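Local coordinates for DNA mimic protein DMP12 (Neisseria meningitidis MC58, PDB 3W1O), which acts as a DNA mimic that binds the dimeric histone-like protein HU and partially prevents it from binding DNA, probably as a regulator, at residues A[46-50]-A[51-55]; A[82-85]-A[86-90]. All coordinates share one frame; numbering follows the deposited sequence.

Contact 1: residues A[46-50]-A[51-55]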
loop_
_atom_site.group_PDB
_atom_site.type_symbol
_atom_site.label_atom_id
_atom_site.label_comp_id
_atom_site.label_asym_id
_atom_site.label_seq_id
_atom_site.Cartn_x
_atom_site.Cartn_y
_atom_site.Cartn_z
ATOM N N ILE A 46 2.292 -13.270 5.321
ATOM C CA ILE A 46 3.345 -14.231 5.692
ATOM C C ILE A 46 4.122 -14.671 4.472
ATOM O O ILE A 46 5.351 -14.685 4.463
ATOM C CB ILE A 46 2.736 -15.457 6.439
ATOM C CG1 ILE A 46 2.144 -14.990 7.778
ATOM C CG2 ILE A 46 3.811 -16.614 6.551
ATOM C CD1 ILE A 46 1.234 -16.028 8.475
ATOM N N GLU A 47 3.405 -14.979 3.408
ATOM C CA GLU A 47 4.062 -15.407 2.176
ATOM C C GLU A 47 5.104 -14.389 1.747
ATOM O O GLU A 47 6.249 -14.715 1.432
ATOM C CB GLU A 47 2.980 -15.504 1.083
ATOM C CG GLU A 47 3.481 -15.922 -0.298
ATOM C CD GLU A 47 2.362 -15.969 -1.373
ATOM O OE1 GLU A 47 1.162 -15.616 -1.127
ATOM O OE2 GLU A 47 2.725 -16.330 -2.500
ATOM N N TYR A 48 4.689 -13.138 1.691
ATOM C CA TYR A 48 5.563 -12.055 1.252
ATOM C C TYR A 48 6.586 -11.552 2.253
ATOM O O TYR A 48 7.619 -11.065 1.860
ATOM C CB TYR A 48 4.712 -10.922 0.654
ATOM C CG TYR A 48 4.325 -11.355 -0.745
ATOM C CD1 TYR A 48 5.208 -11.196 -1.817
ATOM C CD2 TYR A 48 3.111 -12.002 -0.977
ATOM C CE1 TYR A 48 4.866 -11.670 -3.111
ATOM C CE2 TYR A 48 2.759 -12.457 -2.254
ATOM C CZ TYR A 48 3.648 -12.285 -3.303
ATOM O OH TYR A 48 3.299 -12.742 -4.552
ATOM N N GLN A 49 6.311 -11.683 3.534
ATOM C CA GLN A 49 7.345 -11.467 4.560
ATOM C C GLN A 49 8.546 -12.366 4.250
ATOM O O GLN A 49 9.686 -11.903 4.122
ATOM C CB GLN A 49 6.764 -11.825 5.939
ATOM C CG GLN A 49 7.813 -11.846 7.060
ATOM C CD GLN A 49 8.598 -10.512 7.170
ATOM O OE1 GLN A 49 9.826 -10.508 7.237
ATOM N NE2 GLN A 49 7.885 -9.409 7.191
ATOM N N ASN A 50 8.274 -13.658 4.115
ATOM C CA ASN A 50 9.350 -14.644 3.951
ATOM C C ASN A 50 10.043 -14.540 2.587
ATOM O O ASN A 50 11.112 -15.088 2.367
ATOM C CB ASN A 50 8.820 -16.062 4.260
ATOM C CG ASN A 50 8.373 -16.207 5.726
ATOM O OD1 ASN A 50 8.943 -15.587 6.624
ATOM N ND2 ASN A 50 7.345 -17.004 5.954
ATOM N N ARG A 51 9.460 -13.778 1.683
ATOM C CA ARG A 51 10.125 -13.529 0.408
ATOM C C ARG A 51 10.796 -12.185 0.307
ATOM O O ARG A 51 11.445 -11.862 -0.699
ATOM C CB ARG A 51 9.146 -13.764 -0.694
ATOM C CG ARG A 51 8.937 -15.271 -0.772
ATOM C CD ARG A 51 8.049 -15.664 -1.906
ATOM N NE ARG A 51 8.675 -15.247 -3.149
ATOM C CZ ARG A 51 7.970 -14.920 -4.217
ATOM N NH1 ARG A 51 6.639 -15.012 -4.140
ATOM N NH2 ARG A 51 8.590 -14.516 -5.324
ATOM N N GLY A 52 10.613 -11.391 1.347
ATOM C CA GLY A 52 11.334 -10.130 1.467
ATOM C C GLY A 52 10.624 -8.885 0.940
ATOM O O GLY A 52 11.244 -7.828 0.846
ATOM N N LEU A 53 9.319 -8.985 0.660
ATOM C CA LEU A 53 8.556 -7.850 0.178
ATOM C C LEU A 53 8.522 -6.667 1.189
ATOM O O LEU A 53 8.719 -5.502 0.816
ATOM C CB LEU A 53 7.138 -8.268 -0.234
ATOM C CG LEU A 53 6.177 -7.107 -0.638
ATOM C CD1 LEU A 53 6.752 -6.275 -1.870
ATOM C CD2 LEU A 53 4.796 -7.610 -1.002
ATOM N N TRP A 54 8.257 -6.949 2.465
ATOM C CA TRP A 54 8.071 -5.865 3.398
ATOM C C TRP A 54 9.421 -5.266 3.705
ATOM O O TRP A 54 9.551 -4.039 3.849
ATOM C CB TRP A 54 7.339 -6.319 4.673
ATOM C CG TRP A 54 6.105 -7.117 4.353
ATOM C CD1 TRP A 54 5.815 -8.362 4.803
ATOM C CD2 TRP A 54 5.036 -6.748 3.467
ATOM N NE1 TRP A 54 4.628 -8.809 4.277
ATOM C CE2 TRP A 54 4.117 -7.834 3.456
ATOM C CE3 TRP A 54 4.750 -5.599 2.705
ATOM C CZ2 TRP A 54 2.949 -7.812 2.719
ATOM C CZ3 TRP A 54 3.563 -5.583 1.963
ATOM C CH2 TRP A 54 2.691 -6.678 1.976
ATOM N N ARG A 55 10.443 -6.111 3.744
ATOM C CA ARG A 55 11.815 -5.582 3.872
ATOM C C ARG A 55 12.176 -4.605 2.734
ATOM O O ARG A 55 12.844 -3.592 2.939
ATOM C CB ARG A 55 12.806 -6.767 3.920
ATOM C CG ARG A 55 12.727 -7.492 5.264
ATOM C CD ARG A 55 13.725 -8.645 5.333
ATOM N NE ARG A 55 13.062 -9.940 5.188
ATOM C CZ ARG A 55 13.298 -10.761 4.178
ATOM N NH1 ARG A 55 14.179 -10.405 3.260
ATOM N NH2 ARG A 55 12.667 -11.940 4.078
HETATM O O HOH W 1 9.784 -8.926 4.237
#
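The carbonyl oxygen of Gln-49 takes two donors: Gly-52 N, 3.0 Å away and above the carbonyl plane, and a water. That water, whose oxygen lies 3.0 Å from Gln-49 O, also accepts from Arg-55 N, so it bridges the last turn of one helix to the first turn of the next. Tyr-48 O takes the backbone N of Leu-53 at 2.9 Å. The bonds Leu-53 N to Tyr-48 O and Gly-52 N to Gln-49 O make the Schellman motif that closes helix 42-51, and Gly-52, whose positive phi (94°) suits glycine because a CB would press on the preceding carbonyl oxygen, also serves as N-cap of helix 53-61. Beyond the backbone, Leu-53 CD2 meets Tyr-48 CD1 obliquely at 3.7 Å. The phenol and the Arg-51 guanidinium run side by side, their planes 38° apart, and both end at Glu-95, which accepts a hydrogen bond from Tyr-48 OH and forms a salt bridge with Arg-51. Glu-47 OE2 lies 4.4 Å from Arg-51 NH1, beyond a salt bridge, though probably still mildly favourable. Gln-49 bends at chi2 (55°), which brings NE2 to the edge of the indole, 3.3 Å from Trp-54 CD1. The indole NE1 is satisfied by Ile-45 O, while Trp-64 packs edge-to-face with the ring.

Contact 2: residues A[82-85]-A[86-90]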
loop_
_atom_site.group_PDB
_atom_site.type_symbol
_atom_site.label_atom_id
_atom_site.label_comp_id
_atom_site.label_asym_id
_atom_site.label_seq_id
_atom_site.Cartn_x
_atom_site.Cartn_y
_atom_site.Cartn_z
ATOM N N ALA A 82 9.775 6.187 -4.682
ATOM C CA ALA A 82 10.909 5.348 -4.252
ATOM C C ALA A 82 10.470 3.878 -4.017
ATOM O O ALA A 82 11.179 2.957 -4.393
ATOM C CB ALA A 82 11.524 5.901 -2.990
ATOM N N VAL A 83 9.322 3.677 -3.375
ATOM C CA VAL A 83 8.836 2.304 -3.140
ATOM C C VAL A 83 8.455 1.683 -4.467
ATOM O O VAL A 83 8.776 0.499 -4.737
ATOM C CB VAL A 83 7.631 2.279 -2.155
ATOM C CG1 VAL A 83 7.005 0.854 -2.078
ATOM C CG2 VAL A 83 8.140 2.663 -0.748
ATOM N N LYS A 84 7.801 2.468 -5.321
ATOM C CA LYS A 84 7.388 1.967 -6.623
ATOM C C LYS A 84 8.581 1.453 -7.431
ATOM O O LYS A 84 8.510 0.390 -8.058
ATOM C CB LYS A 84 6.630 3.011 -7.406
ATOM C CG LYS A 84 6.222 2.511 -8.767
ATOM C CD LYS A 84 5.198 3.394 -9.369
ATOM C CE LYS A 84 5.763 4.769 -9.693
ATOM N NZ LYS A 84 6.740 4.687 -10.811
ATOM N N GLU A 85 9.675 2.231 -7.421
ATOM C CA GLU A 85 10.907 1.819 -8.086
ATOM C C GLU A 85 11.421 0.506 -7.513
ATOM O O GLU A 85 11.767 -0.377 -8.302
ATOM C CB GLU A 85 11.995 2.894 -7.973
ATOM C CG GLU A 85 13.030 2.853 -9.108
ATOM C CD GLU A 85 12.387 3.082 -10.488
ATOM O OE1 GLU A 85 11.572 4.034 -10.618
ATOM O OE2 GLU A 85 12.676 2.307 -11.438
ATOM N N LYS A 86 11.493 0.392 -6.180
ATOM C CA LYS A 86 11.982 -0.825 -5.490
ATOM C C LYS A 86 11.159 -2.035 -5.972
ATOM O O LYS A 86 11.691 -3.111 -6.293
ATOM C CB LYS A 86 11.838 -0.736 -3.968
ATOM C CG LYS A 86 12.768 0.190 -3.219
ATOM C CD LYS A 86 14.104 -0.461 -2.952
ATOM C CE LYS A 86 15.134 0.595 -2.574
ATOM N NZ LYS A 86 16.435 -0.095 -2.315
ATOM N N LEU A 87 9.848 -1.858 -6.002
ATOM C CA LEU A 87 9.006 -2.996 -6.396
ATOM C C LEU A 87 9.131 -3.369 -7.875
ATOM O O LEU A 87 9.119 -4.550 -8.211
ATOM C CB LEU A 87 7.547 -2.738 -6.048
ATOM C CG LEU A 87 7.225 -2.503 -4.571
ATOM C CD1 LEU A 87 5.723 -2.378 -4.345
ATOM C CD2 LEU A 87 7.731 -3.617 -3.751
ATOM N N GLN A 88 9.164 -2.360 -8.741
ATOM C CA GLN A 88 9.283 -2.579 -10.197
ATOM C C GLN A 88 10.588 -3.285 -10.549
ATOM O O GLN A 88 10.637 -4.048 -11.497
ATOM C CB GLN A 88 9.201 -1.244 -10.941
ATOM C CG GLN A 88 7.773 -0.796 -11.103
ATOM C CD GLN A 88 7.663 0.596 -11.661
ATOM O OE1 GLN A 88 8.595 1.402 -11.546
ATOM N NE2 GLN A 88 6.533 0.897 -12.259
ATOM N N ASN A 89 11.628 -3.044 -9.749
ATOM C CA ASN A 89 12.934 -3.661 -9.969
ATOM C C ASN A 89 13.171 -4.955 -9.215
ATOM O O ASN A 89 14.257 -5.529 -9.338
ATOM C CB ASN A 89 14.085 -2.655 -9.686
ATOM C CG ASN A 89 14.101 -1.506 -10.672
ATOM O OD1 ASN A 89 14.366 -0.366 -10.298
ATOM N ND2 ASN A 89 13.806 -1.790 -11.935
ATOM N N SER A 90 12.154 -5.443 -8.497
ATOM C CA SER A 90 12.292 -6.585 -7.601
ATOM C C SER A 90 12.140 -7.910 -8.316
ATOM O O SER A 90 11.723 -7.951 -9.472
ATOM C CB SER A 90 11.259 -6.532 -6.479
ATOM O OG SER A 90 9.950 -6.769 -6.976
HETATM O O HOH W 2 5.380 3.519 -13.126
#
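Ala-82 to Lys-86, Val-83 to Leu-87, Lys-84 to Gln-88 and Glu-85 to Asn-89 are joined by successive i to i+4 backbone hydrogen bonds, the regular pattern of an alpha-helix. Leu-87 N reaches Val-83 O at 2.9 Å, nearly along the C=O axis, whereas the closing bond from Asn-89 N to Glu-85 O is more bent, with an N-H...O angle of 144°. Where helix 77-88 ends, Leu-87 O accepts both Ser-90 OG, at 2.7 Å, and Ser-90 N, from one face of its plane; the chi1 of 70° turns the short hydroxyl back toward the helix.

Apolar contact falls to Val-83 and Leu-87, side by side and pointing the same way, with Val-83 CG1 4.2 Å from Leu-87 CD1. Branched aliphatic residues suit this buried face, since Val-83 touches Ile-60 and Leu-87 touches Ile-101.

One water links the polar ends of Lys-84 and Gln-88. Lys-84 folds at chi3 and chi4, curling its ammonium back so that NZ gives a hydrogen bond of 2.9 Å to a water that also accepts from Gln-88 NE2 at 3.0 Å. Lys-84 CG meanwhile rests 3.8 Å from Gln-88 CD. Elsewhere Lys-86 forms a salt bridge with Glu-59 of helix 53-61. Both kinds of chemistry therefore tie helix 77-88 to its neighbours: Val-83 and Leu-87 by apolar packing, Lys-86 by its salt bridge, while Lys-84 and Gln-88, bridged by water, touch helix 96-111.

Contact 1 closes along the chain before contact 2 opens, and their centres lie 14 Å apart, yet they meet directly where Leu-53 CD1 packs on Leu-87 CD2 at 3.4 Å. Helix 53-61, whose first turn belongs to contact 1, runs on to contact 2, where its Leu-56 touches Ser-90. Helix 96-111 joins in as well, with Leu-97 touching Tyr-48 and Leu-53. Phe-92, in the loop after contact 2, touches both Arg-51 and Leu-53, so the loop that follows helix 77-88 packs against the junction of helices 42-51 and 53-61. Both contacts therefore belong to the same cluster of packed helices, 42-51, 53-61, 77-88 and 96-111, of the DNA mimic.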